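Local coordinates for phospholyase (Arthrobacter aurescens, PDB 5G4I), which catalyses pyridoxal-phosphate-dependent elimination of phosphate from an amino-alcohol phosphate, probably phosphoethanolamine, on a class III transaminase fold, at residues A[121-126]-A[276-281]; A[255-258]-A[263-266]; A[129-134]-A[211-216]. All coordinates share one frame; numbering follows the deposited sequence.

Interaction 1: residues A[121-126]-A[276-281]; sequences SEANEL and LVTMGK. With PLP (pyridoxal-5'-phosphate), chain C.
Asn124 and Thr278 make the one hydrogen bond across this contact: Thr278 OG1 donates to Asn124 OD1 over 2.8 Å, the two side chains crossing at about a right angle. The hydroxyl sits 34° off the carbonyl plane. Thr278 OG1 takes the position between the backbone N and the carbonyl carbon (chi1 59°), which sends CG2 alongside the helix, 3.7 Å from Ala123 O. Ala123 CB packs 3.9 Å from Met279 O and completes the tight part. Toward Lys281 the two segments no longer touch each other and are joined through the cofactor, in the manner of a class III (fold type I) site. Lys281 NZ is bonded to PLP C4A as the internal aldimine, while the phosphate lies at the N-terminal end of helix 120-135, its O3P gripped by Ser121 OG at 2.6 Å and Ser121 N at 2.7 Å. The Asn124 amide also faces the pocket, ND2 giving hydrogen bonds to Asp251 and to the carbonyl of His148. With an alanine here, the Thr278 hydroxyl is likely to lose its acceptor, and Asp251 and the His148 carbonyl the amide donor. The axes of 121-126 and 276-279 run nearly antiparallel, at 161° and 7.4 Å apart; strand 276-279 lies between 247-251 and 290-294, and Ala123 also packs on Thr117 of strand 113-117.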
loop_
_atom_site.group_PDB
_atom_site.type_symbol
_atom_site.label_atom_id
_atom_site.label_comp_id
_atom_site.label_asym_id
_atom_site.label_seq_id
_atom_site.Cartn_x
_atom_site.Cartn_y
_atom_site.Cartn_z
ATOM N N SER A 121 -0.756 2.441 6.197
ATOM C CA SER A 121 -1.789 1.333 6.405
ATOM C C SER A 121 -1.144 -0.011 6.146
ATOM O O SER A 121 -1.433 -1.000 6.873
ATOM C CB SER A 121 -3.107 1.555 5.543
ATOM O OG SER A 121 -3.811 2.694 5.995
ATOM N N GLU A 122 -0.377 -0.151 5.070
ATOM C CA GLU A 122 0.288 -1.475 4.792
ATOM C C GLU A 122 1.167 -1.834 5.964
ATOM O O GLU A 122 1.252 -3.057 6.339
ATOM C CB GLU A 122 1.054 -1.508 3.466
ATOM C CG GLU A 122 0.248 -1.579 2.197
ATOM C CD GLU A 122 1.093 -2.041 0.987
ATOM O OE1 GLU A 122 2.291 -1.585 0.798
ATOM O OE2 GLU A 122 0.575 -2.906 0.163
ATOM N N ALA A 123 1.864 -0.856 6.540
ATOM C CA ALA A 123 2.787 -1.161 7.675
ATOM C C ALA A 123 1.982 -1.649 8.901
ATOM O O ALA A 123 2.337 -2.671 9.558
ATOM C CB ALA A 123 3.679 0.023 7.997
ATOM N N ASN A 124 0.952 -0.924 9.308
ATOM C CA ASN A 124 0.179 -1.327 10.496
ATOM C C ASN A 124 -0.576 -2.636 10.226
ATOM O O ASN A 124 -0.667 -3.478 11.169
ATOM C CB ASN A 124 -0.801 -0.224 10.951
ATOM C CG ASN A 124 -0.149 0.890 11.732
ATOM O OD1 ASN A 124 0.769 0.624 12.527
ATOM N ND2 ASN A 124 -0.666 2.092 11.626
ATOM N N GLU A 125 -1.106 -2.899 9.035
ATOM C CA GLU A 125 -1.699 -4.203 8.707
ATOM C C GLU A 125 -0.700 -5.289 8.940
ATOM O O GLU A 125 -1.044 -6.337 9.574
ATOM C CB GLU A 125 -2.144 -4.197 7.215
ATOM C CG GLU A 125 -2.757 -5.499 6.758
ATOM C CD GLU A 125 -4.143 -5.778 7.226
ATOM O OE1 GLU A 125 -4.787 -4.928 7.861
ATOM O OE2 GLU A 125 -4.645 -6.924 6.948
ATOM N N LEU A 126 0.528 -5.150 8.431
ATOM C CA LEU A 126 1.578 -6.196 8.606
ATOM C C LEU A 126 1.964 -6.347 10.059
ATOM O O LEU A 126 2.129 -7.518 10.528
ATOM C CB LEU A 126 2.786 -5.880 7.706
ATOM C CG LEU A 126 3.979 -6.809 7.829
ATOM C CD1 LEU A 126 3.632 -8.224 7.456
ATOM C CD2 LEU A 126 5.131 -6.281 6.916
ATOM N N LEU A 276 7.755 -3.669 17.880
ATOM C CA LEU A 276 7.382 -3.349 16.488
ATOM C C LEU A 276 7.162 -1.831 16.420
ATOM O O LEU A 276 6.548 -1.222 17.318
ATOM C CB LEU A 276 5.983 -4.006 16.158
ATOM C CG LEU A 276 6.036 -5.579 16.008
ATOM C CD1 LEU A 276 4.671 -6.228 16.383
ATOM C CD2 LEU A 276 6.488 -5.963 14.626
ATOM N N VAL A 277 7.715 -1.257 15.326
ATOM C CA VAL A 277 7.616 0.227 15.049
ATOM C C VAL A 277 7.157 0.403 13.600
ATOM O O VAL A 277 7.761 -0.171 12.702
ATOM C CB VAL A 277 8.964 0.978 15.306
ATOM C CG1 VAL A 277 8.781 2.447 15.040
ATOM C CG2 VAL A 277 9.449 0.741 16.711
ATOM N N THR A 278 6.051 1.129 13.422
ATOM C CA THR A 278 5.518 1.356 12.034
ATOM C C THR A 278 5.719 2.832 11.657
ATOM O O THR A 278 5.763 3.732 12.480
ATOM C CB THR A 278 4.027 0.941 11.960
ATOM O OG1 THR A 278 3.301 1.715 12.904
ATOM C CG2 THR A 278 3.839 -0.551 12.262
ATOM N N MET A 279 5.795 3.082 10.347
ATOM C CA MET A 279 6.093 4.436 9.837
ATOM C C MET A 279 5.516 4.551 8.409
ATOM O O MET A 279 5.183 3.575 7.716
ATOM C CB MET A 279 7.570 4.722 9.943
ATOM C CG MET A 279 8.352 3.841 9.127
ATOM S SD MET A 279 10.191 3.854 9.551
ATOM C CE MET A 279 10.305 3.399 10.946
ATOM N N GLY A 280 5.448 5.815 7.955
ATOM C CA GLY A 280 4.903 6.158 6.621
ATOM C C GLY A 280 5.078 7.674 6.458
ATOM O O GLY A 280 6.161 8.235 6.684
ATOM N N LYS A 281 3.971 8.368 6.134
ATOM C CA LYS A 281 3.867 9.807 5.750
ATOM C C LYS A 281 5.201 10.468 5.316
ATOM O O LYS A 281 5.479 10.549 4.090
ATOM C CB LYS A 281 2.962 10.548 6.716
ATOM C CG LYS A 281 1.458 10.265 6.508
ATOM C CD LYS A 281 0.533 11.131 7.418
ATOM C CE LYS A 281 -1.031 10.915 7.215
ATOM N NZ LYS A 281 -1.418 9.888 8.221
HETATM N N1 PLP C . -1.410 5.877 11.413
HETATM C C2 PLP C . -1.288 7.200 11.680
HETATM C C2A PLP C . -0.943 7.655 13.074
HETATM C C3 PLP C . -1.492 8.201 10.604
HETATM O O3 PLP C . -1.375 9.535 10.848
HETATM C C4 PLP C . -1.830 7.694 9.255
HETATM C C4A PLP C . -2.052 8.614 8.117
HETATM C C5 PLP C . -1.933 6.224 9.094
HETATM C C6 PLP C . -1.715 5.398 10.194
HETATM C C5A PLP C . -2.274 5.626 7.748
HETATM O O4P PLP C . -1.386 6.142 6.759
HETATM P P PLP C . -1.677 5.900 5.193
HETATM O O1P PLP C . -2.754 6.906 4.864
HETATM O O2P PLP C . -0.348 6.170 4.530
HETATM O O3P PLP C . -2.127 4.460 5.126
#

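Interaction 2: residues A[255-258]-A[263-266]; sequences SGFG and GMWG
Trp265 drives the edge of its six-membered ring into the face of Phe257, a T-shaped pair with centroids 5.1 Å apart and planes at 79°. The touching atom is Trp265 CH2, 3.8 Å from Phe257 CE1 and set toward the rim of the phenyl ring. Met264 reaches the same residue obliquely: its chain bends at chi2 (70°), bringing CE within 3.9 Å of Phe257 CA. The backbones close a short loop beside the PLP pocket, Gly258 N donating to Met264 O at 2.9 Å and a nearly straight 163°. Gly256 CA lies 3.7 Å from Trp265 CE3, close enough that a side chain at Gly256 would run into the indole. A water lies within hydrogen-bonding distance of Ser255 O and Gly263 O, though it has more acceptors nearby than protons to give. One shell out, the Glu252 carboxylate holds both Ser255 OG and Gly266 N through OE1, and the indole is fixed by its NE1 bond to Lys106 O and by stacking with Phe107. The whole loop follows strand 247-251 and leads to strand 276-279, whose Met279 packs on both aromatic rings, while Leu326 of helix 316-331 meets Phe257 and Met264.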
loop_
_atom_site.group_PDB
_atom_site.type_symbol
_atom_site.label_atom_id
_atom_site.label_comp_id
_atom_site.label_asym_id
_atom_site.label_seq_id
_atom_site.Cartn_x
_atom_site.Cartn_y
_atom_site.Cartn_z
ATOM N N SER A 255 4.641 10.907 14.693
ATOM C CA SER A 255 5.634 11.357 15.599
ATOM C C SER A 255 7.066 11.068 15.170
ATOM O O SER A 255 7.990 11.476 15.893
ATOM C CB SER A 255 5.410 10.757 16.996
ATOM O OG SER A 255 5.423 9.333 16.984
ATOM N N GLY A 256 7.271 10.337 14.082
ATOM C CA GLY A 256 8.637 9.891 13.692
ATOM C C GLY A 256 9.458 10.879 12.919
ATOM O O GLY A 256 9.070 12.045 12.650
ATOM N N PHE A 257 10.641 10.432 12.515
ATOM C CA PHE A 257 11.566 11.225 11.656
ATOM C C PHE A 257 11.923 12.564 12.312
ATOM O O PHE A 257 12.182 13.598 11.647
ATOM C CB PHE A 257 11.129 11.327 10.215
ATOM C CG PHE A 257 11.159 9.980 9.493
ATOM C CD1 PHE A 257 10.091 9.018 9.622
ATOM C CD2 PHE A 257 12.287 9.600 8.761
ATOM C CE1 PHE A 257 10.229 7.751 9.055
ATOM C CE2 PHE A 257 12.403 8.328 8.200
ATOM C CZ PHE A 257 11.366 7.414 8.371
ATOM N N GLY A 258 12.013 12.598 13.642
ATOM C CA GLY A 258 12.478 13.810 14.366
ATOM C C GLY A 258 11.510 14.925 14.522
ATOM O O GLY A 258 11.809 16.012 15.117
ATOM N N GLY A 263 13.913 13.418 20.134
ATOM C CA GLY A 263 14.408 12.082 19.710
ATOM C C GLY A 263 13.956 11.815 18.249
ATOM O O GLY A 263 13.014 12.506 17.802
ATOM N N MET A 264 14.552 10.838 17.584
ATOM C CA MET A 264 14.095 10.451 16.262
ATOM C C MET A 264 12.654 9.920 16.290
ATOM O O MET A 264 11.832 10.218 15.346
ATOM C CB MET A 264 15.045 9.420 15.629
ATOM C CG MET A 264 14.767 9.237 14.199
ATOM S SD MET A 264 15.227 10.722 13.110
ATOM C CE MET A 264 15.189 9.691 11.634
ATOM N N TRP A 265 12.281 9.193 17.354
ATOM C CA TRP A 265 10.994 8.462 17.427
ATOM C C TRP A 265 10.234 8.931 18.639
ATOM O O TRP A 265 10.813 9.134 19.735
ATOM C CB TRP A 265 11.249 6.927 17.504
ATOM C CG TRP A 265 12.169 6.467 16.341
ATOM C CD1 TRP A 265 13.476 6.075 16.437
ATOM C CD2 TRP A 265 11.934 6.582 14.942
ATOM N NE1 TRP A 265 14.052 5.873 15.227
ATOM C CE2 TRP A 265 13.102 6.217 14.270
ATOM C CE3 TRP A 265 10.777 6.940 14.174
ATOM C CZ2 TRP A 265 13.202 6.212 12.857
ATOM C CZ3 TRP A 265 10.883 6.905 12.788
ATOM C CH2 TRP A 265 12.075 6.574 12.142
ATOM N N GLY A 266 8.938 9.170 18.470
ATOM C CA GLY A 266 8.077 9.536 19.588
ATOM C C GLY A 266 8.058 8.591 20.760
ATOM O O GLY A 266 7.861 9.089 21.924
HETATM O O HOH W 1 10.350 12.533 16.826
#

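Interaction 3: residues A[129-134]-A[211-216]; sequences RIARQH and GVSVFL
Ala131 and Val214 meet methyl to methyl, Ala131 CB lying only 3.3 Å from Val214 CG1, closer than carbon pairs usually come. The valine torsion explains the approach: with chi1 at -59°, CG1 stands anti to the carbonyl carbon and is the branch that meets the helix, while CG2 is tucked between the backbone N and the carbonyl carbon. Alanine has no torsion of its own to relieve the squeeze. Its methyl also has Ser213 OG for a neighbour, at 3.6 Å. Ser213 carries its hydroxyl the other way round, anti to the backbone N (chi1 -178°), so that OG lies against the helix backbone, 3.4 Å from Ala131 C. Arg132 N is just as near to that oxygen, but the angle is poor and no hydrogen bond forms. Arg132 lends this contact little more than the base of its side chain. Its CB points away from the strand, and the chain, extended as far as chi2, turns at chi3 (-56°) to carry NH1 to the Thr152 hydroxyl of the second subunit. Ser213 and Val214 pair by backbone hydrogen bonds with Gly139, and Val214 also with Leu141, while its side chain rests on Ile249. This is helix-on-sheet packing in the large mixed sheet, away from the annotated sites. Between the two segments it consists of the Ala131 and Val214 methyls and the Ser213 hydroxyl against the helix backbone; the polar link from Ser213 to helix 120-135 is a weak hydrogen bond to Thr135 OG1, a hydroxyl itself hydrogen-bonded to Ala131 O.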
loop_
_atom_site.group_PDB
_atom_site.type_symbol
_atom_site.label_atom_id
_atom_site.label_comp_id
_atom_site.label_asym_id
_atom_site.label_seq_id
_atom_site.Cartn_x
_atom_site.Cartn_y
_atom_site.Cartn_z
ATOM N N ARG A 129 -0.551 -8.408 11.839
ATOM C CA ARG A 129 -0.433 -9.795 11.349
ATOM C C ARG A 129 0.723 -10.536 11.982
ATOM O O ARG A 129 0.576 -11.734 12.476
ATOM C CB ARG A 129 -0.432 -9.774 9.800
ATOM C CG ARG A 129 -0.483 -11.216 9.160
ATOM C CD ARG A 129 -0.532 -11.144 7.616
ATOM N NE ARG A 129 -0.449 -12.533 7.084
ATOM C CZ ARG A 129 0.141 -12.906 5.949
ATOM N NH1 ARG A 129 0.559 -12.018 5.067
ATOM N NH2 ARG A 129 0.245 -14.197 5.636
ATOM N N ILE A 130 1.899 -9.952 12.008
ATOM C CA ILE A 130 3.101 -10.538 12.739
ATOM C C ILE A 130 2.700 -10.785 14.152
ATOM O O ILE A 130 2.986 -11.925 14.677
ATOM C CB ILE A 130 4.286 -9.548 12.631
ATOM C CG1 ILE A 130 4.853 -9.465 11.200
ATOM C CG2 ILE A 130 5.418 -9.995 13.600
ATOM C CD1 ILE A 130 5.750 -8.206 10.953
ATOM N N ALA A 131 2.121 -9.832 14.837
ATOM C CA ALA A 131 1.789 -9.987 16.245
ATOM C C ALA A 131 0.786 -11.118 16.470
ATOM O O ALA A 131 0.947 -11.946 17.448
ATOM C CB ALA A 131 1.299 -8.684 16.864
ATOM N N ARG A 132 -0.306 -11.155 15.703
ATOM C CA ARG A 132 -1.393 -12.227 15.910
ATOM C C ARG A 132 -0.735 -13.597 15.737
ATOM O O ARG A 132 -0.993 -14.553 16.583
ATOM C CB ARG A 132 -2.492 -12.022 14.801
ATOM C CG ARG A 132 -3.814 -12.577 15.049
ATOM C CD ARG A 132 -4.743 -12.274 13.893
ATOM N NE ARG A 132 -4.874 -10.856 13.579
ATOM C CZ ARG A 132 -4.447 -10.237 12.460
ATOM N NH1 ARG A 132 -3.867 -10.865 11.507
ATOM N NH2 ARG A 132 -4.680 -8.920 12.381
ATOM N N GLN A 133 0.113 -13.819 14.750
ATOM C CA GLN A 133 0.742 -15.147 14.545
ATOM C C GLN A 133 1.751 -15.480 15.639
ATOM O O GLN A 133 1.834 -16.664 16.121
ATOM C CB GLN A 133 1.485 -15.235 13.208
ATOM C CG GLN A 133 0.613 -15.066 11.943
ATOM C CD GLN A 133 1.319 -15.418 10.646
ATOM O OE1 GLN A 133 2.476 -15.940 10.666
ATOM N NE2 GLN A 133 0.695 -15.139 9.497
ATOM N N HIS A 134 2.516 -14.498 16.120
ATOM C CA HIS A 134 3.531 -14.754 17.152
ATOM C C HIS A 134 2.911 -15.037 18.538
ATOM O O HIS A 134 3.342 -15.989 19.239
ATOM C CB HIS A 134 4.432 -13.503 17.330
ATOM C CG HIS A 134 5.412 -13.635 18.451
ATOM N ND1 HIS A 134 5.290 -13.084 19.699
ATOM C CD2 HIS A 134 6.543 -14.367 18.461
ATOM C CE1 HIS A 134 6.322 -13.484 20.464
ATOM N NE2 HIS A 134 7.095 -14.264 19.726
ATOM N N GLY A 211 -7.605 -13.203 24.321
ATOM C CA GLY A 211 -6.306 -12.941 24.840
ATOM C C GLY A 211 -5.800 -11.547 24.412
ATOM O O GLY A 211 -6.590 -10.759 23.872
ATOM N N VAL A 212 -4.535 -11.253 24.672
ATOM C CA VAL A 212 -3.974 -9.927 24.266
ATOM C C VAL A 212 -2.873 -10.189 23.233
ATOM O O VAL A 212 -1.814 -10.805 23.503
ATOM C CB VAL A 212 -3.390 -9.175 25.489
ATOM C CG1 VAL A 212 -2.816 -7.810 25.012
ATOM C CG2 VAL A 212 -4.445 -8.985 26.565
ATOM N N SER A 213 -3.066 -9.644 21.998
ATOM C CA SER A 213 -2.048 -9.657 20.948
ATOM C C SER A 213 -1.139 -8.367 21.022
ATOM O O SER A 213 0.078 -8.484 21.029
ATOM C CB SER A 213 -2.688 -9.795 19.541
ATOM O OG SER A 213 -1.660 -9.852 18.542
ATOM N N VAL A 214 -1.781 -7.219 21.088
ATOM C CA VAL A 214 -1.024 -5.947 20.999
ATOM C C VAL A 214 -1.667 -4.819 21.813
ATOM O O VAL A 214 -2.914 -4.764 21.982
ATOM C CB VAL A 214 -0.900 -5.412 19.562
ATOM C CG1 VAL A 214 -0.211 -6.377 18.634
ATOM C CG2 VAL A 214 -2.137 -4.987 18.973
ATOM N N PHE A 215 -0.824 -3.835 22.181
ATOM C CA PHE A 215 -1.209 -2.418 22.417
ATOM C C PHE A 215 -0.580 -1.604 21.276
ATOM O O PHE A 215 0.645 -1.718 21.063
ATOM C CB PHE A 215 -0.661 -1.943 23.814
ATOM C CG PHE A 215 -0.742 -0.469 24.075
ATOM C CD1 PHE A 215 -1.941 0.170 24.080
ATOM C CD2 PHE A 215 0.425 0.274 24.410
ATOM C CE1 PHE A 215 -2.058 1.547 24.414
ATOM C CE2 PHE A 215 0.305 1.612 24.685
ATOM C CZ PHE A 215 -0.906 2.265 24.708
ATOM N N LEU A 216 -1.393 -0.835 20.595
ATOM C CA LEU A 216 -0.978 -0.068 19.411
ATOM C C LEU A 216 -1.296 1.402 19.719
ATOM O O LEU A 216 -2.421 1.757 20.163
ATOM C CB LEU A 216 -1.847 -0.499 18.192
ATOM C CG LEU A 216 -1.765 0.307 16.915
ATOM C CD1 LEU A 216 -0.362 0.393 16.348
ATOM C CD2 LEU A 216 -2.749 -0.256 15.872
#

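Interactions 1 and 3 use successive parts of helix 120-135 against one sheet, their centres 14 Å apart. They meet where Asn124 OD1 lies 4.0 Å from Leu216 CD1, and Leu276 CD1 lies 4.2 Å from Ala131 CB. Interaction 2 joins interaction 1 through Met279, whose CE is 3.8 Å from Trp265 CH2. Interactions 2 and 3 do not touch, their nearest atoms being about 11 Å apart. Distance from the cofactor grades the three: interaction 1 holds it directly, the Ser255 side chain of interaction 2 is about 8 Å from it, and the Val214 side chain of interaction 3 about 13 Å from a bound PLP.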